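Local structure of protein CT_858 (Chlamydia trachomatis, 3DOR) at residues T258-I269 with L275-V283. The protein probably acts as a serine-type endopeptidase secreted by Chlamydia trachomatis. Sequence-based numbering, arbitrary orientation.
Sequences TDGFLPVIGPVI and LFRAYISSV
Arg277 and Tyr279, in the segment 275-283, extend to Leu262 and Ile265 in the facing loop. The arginine is fully extended, with CG anti to the backbone N (chi1 174°), and this length carries its guanidinium to two carbonyls. Arg277 NH1 donates to Asp259 O at 3.1 Å and to Leu262 O at 2.8 Å. Both oxygens lie at the guanidinium edge, near its plane, and Leu262 O accepts almost in line with its C=O; NH2 adds a weak bond to the same oxygen. The Asp259 carboxylate is turned 68° from the guanidinium plane and rests against the aliphatic shaft, OD2 lying 3.5 Å from Arg277 CB; the charged atoms are not in contact, so any attraction between them is probably a longer-range one.

Two residues on, Tyr279 OH accepts from Ile265 N at 3.1 Å and meets a water, 2.6 Å from OH, that donates to Pro263 O. Ile265 CG1 approaches the ring edge, 4.0 Å from Tyr279 CE1, whereas Val268 CG2 meets the ring at a slant, neither over its face nor at its edge; Phe295 of strand 290-297 meets the same ring. Further along, Ser281 OG donates to Gly266 O from above the carbonyl plane, and Ile269 N gives Ile280 O a straight bond of 2.7 Å (164° at the hydrogen). This last bond ties strand 268-271, outermost within this chain in a mixed sheet, to its hairpin partner.

Side-chain donors and acceptors, supplemented by water, thus take over from regular strand pairing along the loop: a guanidinium and a phenol hold its backbone.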
loop_
_atom_site.group_PDB
_atom_site.type_symbol
_atom_site.label_atom_id
_atom_site.label_comp_id
_atom_site.label_asym_id
_atom_site.label_seq_id
_atom_site.Cartn_x
_atom_site.Cartn_y
_atom_site.Cartn_z
ATOM N N THR B 258 -24.662 -9.329 6.117
ATOM C CA THR B 258 -25.119 -8.797 7.398
ATOM C C THR B 258 -26.222 -9.632 8.039
ATOM O O THR B 258 -26.168 -9.935 9.230
ATOM C CB THR B 258 -25.624 -7.329 7.252
ATOM O OG1 THR B 258 -24.533 -6.495 6.866
ATOM C CG2 THR B 258 -26.182 -6.804 8.568
ATOM N N ASP B 259 -27.219 -10.012 7.252
ATOM C CA ASP B 259 -28.340 -10.780 7.783
ATOM C C ASP B 259 -28.165 -12.289 7.815
ATOM O O ASP B 259 -28.807 -12.968 8.611
ATOM C CB ASP B 259 -29.622 -10.439 7.013
ATOM C CG ASP B 259 -30.192 -9.084 7.405
ATOM O OD1 ASP B 259 -31.100 -8.582 6.709
ATOM O OD2 ASP B 259 -29.738 -8.527 8.420
ATOM N N GLY B 260 -27.306 -12.834 6.969
ATOM C CA GLY B 260 -27.156 -14.278 6.995
ATOM C C GLY B 260 -28.395 -14.921 6.400
ATOM O O GLY B 260 -29.197 -14.254 5.725
ATOM N N PHE B 261 -28.589 -16.204 6.678
ATOM C CA PHE B 261 -29.708 -16.925 6.086
ATOM C C PHE B 261 -30.647 -17.615 7.057
ATOM O O PHE B 261 -31.567 -18.306 6.638
ATOM C CB PHE B 261 -29.148 -17.954 5.104
ATOM C CG PHE B 261 -28.147 -18.894 5.725
ATOM C CD1 PHE B 261 -28.569 -19.994 6.464
ATOM C CD2 PHE B 261 -26.786 -18.669 5.586
ATOM C CE1 PHE B 261 -27.646 -20.856 7.056
ATOM C CE2 PHE B 261 -25.851 -19.523 6.175
ATOM C CZ PHE B 261 -26.286 -20.621 6.912
ATOM N N LEU B 262 -30.428 -17.431 8.349
ATOM C CA LEU B 262 -31.283 -18.056 9.345
ATOM C C LEU B 262 -32.539 -17.242 9.672
ATOM O O LEU B 262 -32.475 -16.025 9.889
ATOM C CB LEU B 262 -30.490 -18.294 10.628
ATOM C CG LEU B 262 -29.226 -19.142 10.460
ATOM C CD1 LEU B 262 -28.454 -19.161 11.760
ATOM C CD2 LEU B 262 -29.615 -20.562 10.029
ATOM N N PRO B 263 -33.707 -17.903 9.679
ATOM C CA PRO B 263 -34.960 -17.205 9.997
ATOM C C PRO B 263 -35.026 -16.926 11.503
ATOM O O PRO B 263 -34.262 -17.511 12.272
ATOM C CB PRO B 263 -36.041 -18.182 9.510
ATOM C CG PRO B 263 -35.364 -19.517 9.543
ATOM C CD PRO B 263 -33.969 -19.224 9.079
ATOM N N VAL B 264 -35.917 -16.034 11.932
ATOM C CA VAL B 264 -36.012 -15.713 13.356
ATOM C C VAL B 264 -36.307 -16.968 14.156
ATOM O O VAL B 264 -37.036 -17.846 13.699
ATOM C CB VAL B 264 -37.100 -14.636 13.638
ATOM C CG1 VAL B 264 -36.790 -13.384 12.850
ATOM C CG2 VAL B 264 -38.472 -15.153 13.265
ATOM N N ILE B 265 -35.735 -17.048 15.354
ATOM C CA ILE B 265 -35.902 -18.213 16.211
ATOM C C ILE B 265 -37.243 -18.270 16.946
ATOM O O ILE B 265 -37.623 -19.312 17.480
ATOM C CB ILE B 265 -34.746 -18.285 17.238
ATOM C CG1 ILE B 265 -34.788 -17.059 18.163
ATOM C CG2 ILE B 265 -33.410 -18.354 16.496
ATOM C CD1 ILE B 265 -33.688 -17.012 19.204
ATOM N N GLY B 266 -37.962 -17.156 16.964
ATOM C CA GLY B 266 -39.245 -17.132 17.637
ATOM C C GLY B 266 -39.881 -15.764 17.527
ATOM O O GLY B 266 -39.328 -14.885 16.863
ATOM N N PRO B 267 -41.053 -15.553 18.152
ATOM C CA PRO B 267 -41.706 -14.246 18.080
ATOM C C PRO B 267 -40.808 -13.164 18.665
ATOM O O PRO B 267 -40.369 -13.249 19.810
ATOM C CB PRO B 267 -43.000 -14.456 18.877
ATOM C CG PRO B 267 -42.654 -15.564 19.820
ATOM C CD PRO B 267 -41.858 -16.497 18.943
ATOM N N VAL B 268 -40.536 -12.150 17.854
ATOM C CA VAL B 268 -39.675 -11.050 18.249
ATOM C C VAL B 268 -40.302 -10.095 19.257
ATOM O O VAL B 268 -41.396 -9.581 19.042
ATOM C CB VAL B 268 -39.251 -10.244 17.013
ATOM C CG1 VAL B 268 -38.399 -9.057 17.427
ATOM C CG2 VAL B 268 -38.487 -11.145 16.061
ATOM N N ILE B 269 -39.601 -9.857 20.359
ATOM C CA ILE B 269 -40.095 -8.937 21.367
ATOM C C ILE B 269 -39.355 -7.603 21.204
ATOM O O ILE B 269 -39.846 -6.553 21.624
ATOM C CB ILE B 269 -39.911 -9.518 22.809
ATOM C CG1 ILE B 269 -38.707 -8.894 23.499
ATOM C CG2 ILE B 269 -39.774 -11.028 22.759
ATOM C CD1 ILE B 269 -39.053 -7.623 24.241
ATOM N N LEU B 275 -26.699 -1.236 12.154
ATOM C CA LEU B 275 -25.886 -2.015 11.233
ATOM C C LEU B 275 -25.991 -3.532 11.435
ATOM O O LEU B 275 -25.998 -4.293 10.469
ATOM C CB LEU B 275 -24.424 -1.580 11.384
ATOM C CG LEU B 275 -23.687 -0.906 10.222
ATOM C CD1 LEU B 275 -24.574 0.104 9.503
ATOM C CD2 LEU B 275 -22.441 -0.231 10.776
ATOM N N PHE B 276 -26.064 -3.965 12.689
ATOM C CA PHE B 276 -26.142 -5.388 13.016
ATOM C C PHE B 276 -27.555 -5.953 13.036
ATOM O O PHE B 276 -28.505 -5.272 13.422
ATOM C CB PHE B 276 -25.564 -5.677 14.416
ATOM C CG PHE B 276 -24.096 -5.413 14.558
ATOM C CD1 PHE B 276 -23.633 -4.159 14.932
ATOM C CD2 PHE B 276 -23.176 -6.438 14.362
ATOM C CE1 PHE B 276 -22.257 -3.926 15.116
ATOM C CE2 PHE B 276 -21.802 -6.219 14.542
ATOM C CZ PHE B 276 -21.342 -4.962 14.920
ATOM N N ARG B 277 -27.693 -7.210 12.640
ATOM C CA ARG B 277 -28.991 -7.856 12.739
ATOM C C ARG B 277 -28.988 -8.365 14.187
ATOM O O ARG B 277 -28.138 -9.174 14.574
ATOM C CB ARG B 277 -29.122 -9.049 11.785
ATOM C CG ARG B 277 -30.432 -9.805 11.999
ATOM C CD ARG B 277 -30.674 -10.928 11.001
ATOM N NE ARG B 277 -31.959 -11.569 11.263
ATOM C CZ ARG B 277 -32.326 -12.750 10.782
ATOM N NH1 ARG B 277 -31.508 -13.439 10.001
ATOM N NH2 ARG B 277 -33.507 -13.254 11.100
ATOM N N ALA B 278 -29.923 -7.884 14.992
ATOM C CA ALA B 278 -29.980 -8.300 16.377
ATOM C C ALA B 278 -31.388 -8.130 16.910
ATOM O O ALA B 278 -32.060 -7.134 16.614
ATOM C CB ALA B 278 -28.998 -7.474 17.204
ATOM N N TYR B 279 -31.836 -9.100 17.695
ATOM C CA TYR B 279 -33.168 -9.031 18.250
ATOM C C TYR B 279 -33.297 -9.923 19.463
ATOM O O TYR B 279 -32.353 -10.613 19.853
ATOM C CB TYR B 279 -34.202 -9.427 17.180
ATOM C CG TYR B 279 -34.077 -10.851 16.675
ATOM C CD1 TYR B 279 -34.677 -11.905 17.357
ATOM C CD2 TYR B 279 -33.334 -11.146 15.525
ATOM C CE1 TYR B 279 -34.545 -13.220 16.919
ATOM C CE2 TYR B 279 -33.194 -12.462 15.077
ATOM C CZ TYR B 279 -33.802 -13.490 15.782
ATOM O OH TYR B 279 -33.657 -14.794 15.370
ATOM N N ILE B 280 -34.472 -9.882 20.072
ATOM C CA ILE B 280 -34.773 -10.693 21.235
ATOM C C ILE B 280 -36.076 -11.400 20.916
ATOM O O ILE B 280 -37.011 -10.762 20.442
ATOM C CB ILE B 280 -34.988 -9.830 22.492
ATOM C CG1 ILE B 280 -33.716 -9.054 22.829
ATOM C CG2 ILE B 280 -35.371 -10.710 23.660
ATOM C CD1 ILE B 280 -33.843 -8.201 24.092
ATOM N N SER B 281 -36.121 -12.710 21.144
ATOM C CA SER B 281 -37.324 -13.509 20.912
ATOM C C SER B 281 -37.533 -14.382 22.135
ATOM O O SER B 281 -36.692 -14.413 23.023
ATOM C CB SER B 281 -37.168 -14.422 19.693
ATOM O OG SER B 281 -37.031 -13.676 18.501
ATOM N N SER B 282 -38.659 -15.082 22.182
ATOM C CA SER B 282 -38.940 -15.982 23.294
ATOM C C SER B 282 -38.728 -17.410 22.817
ATOM O O SER B 282 -39.231 -17.800 21.765
ATOM C CB SER B 282 -40.380 -15.811 23.768
ATOM O OG SER B 282 -41.272 -15.934 22.677
ATOM N N VAL B 283 -37.956 -18.174 23.582
ATOM C CA VAL B 283 -37.675 -19.571 23.265
ATOM C C VAL B 283 -38.353 -20.430 24.335
ATOM O O VAL B 283 -38.206 -20.168 25.529
ATOM C CB VAL B 283 -36.156 -19.836 23.274
ATOM C CG1 VAL B 283 -35.881 -21.323 23.110
ATOM C CG2 VAL B 283 -35.491 -19.054 22.150
HETATM O O HOH W 1 -25.409 -8.585 11.489
HETATM O O HOH W 2 -24.854 -3.876 8.025
HETATM O O HOH W 3 -32.229 -15.526 13.295
#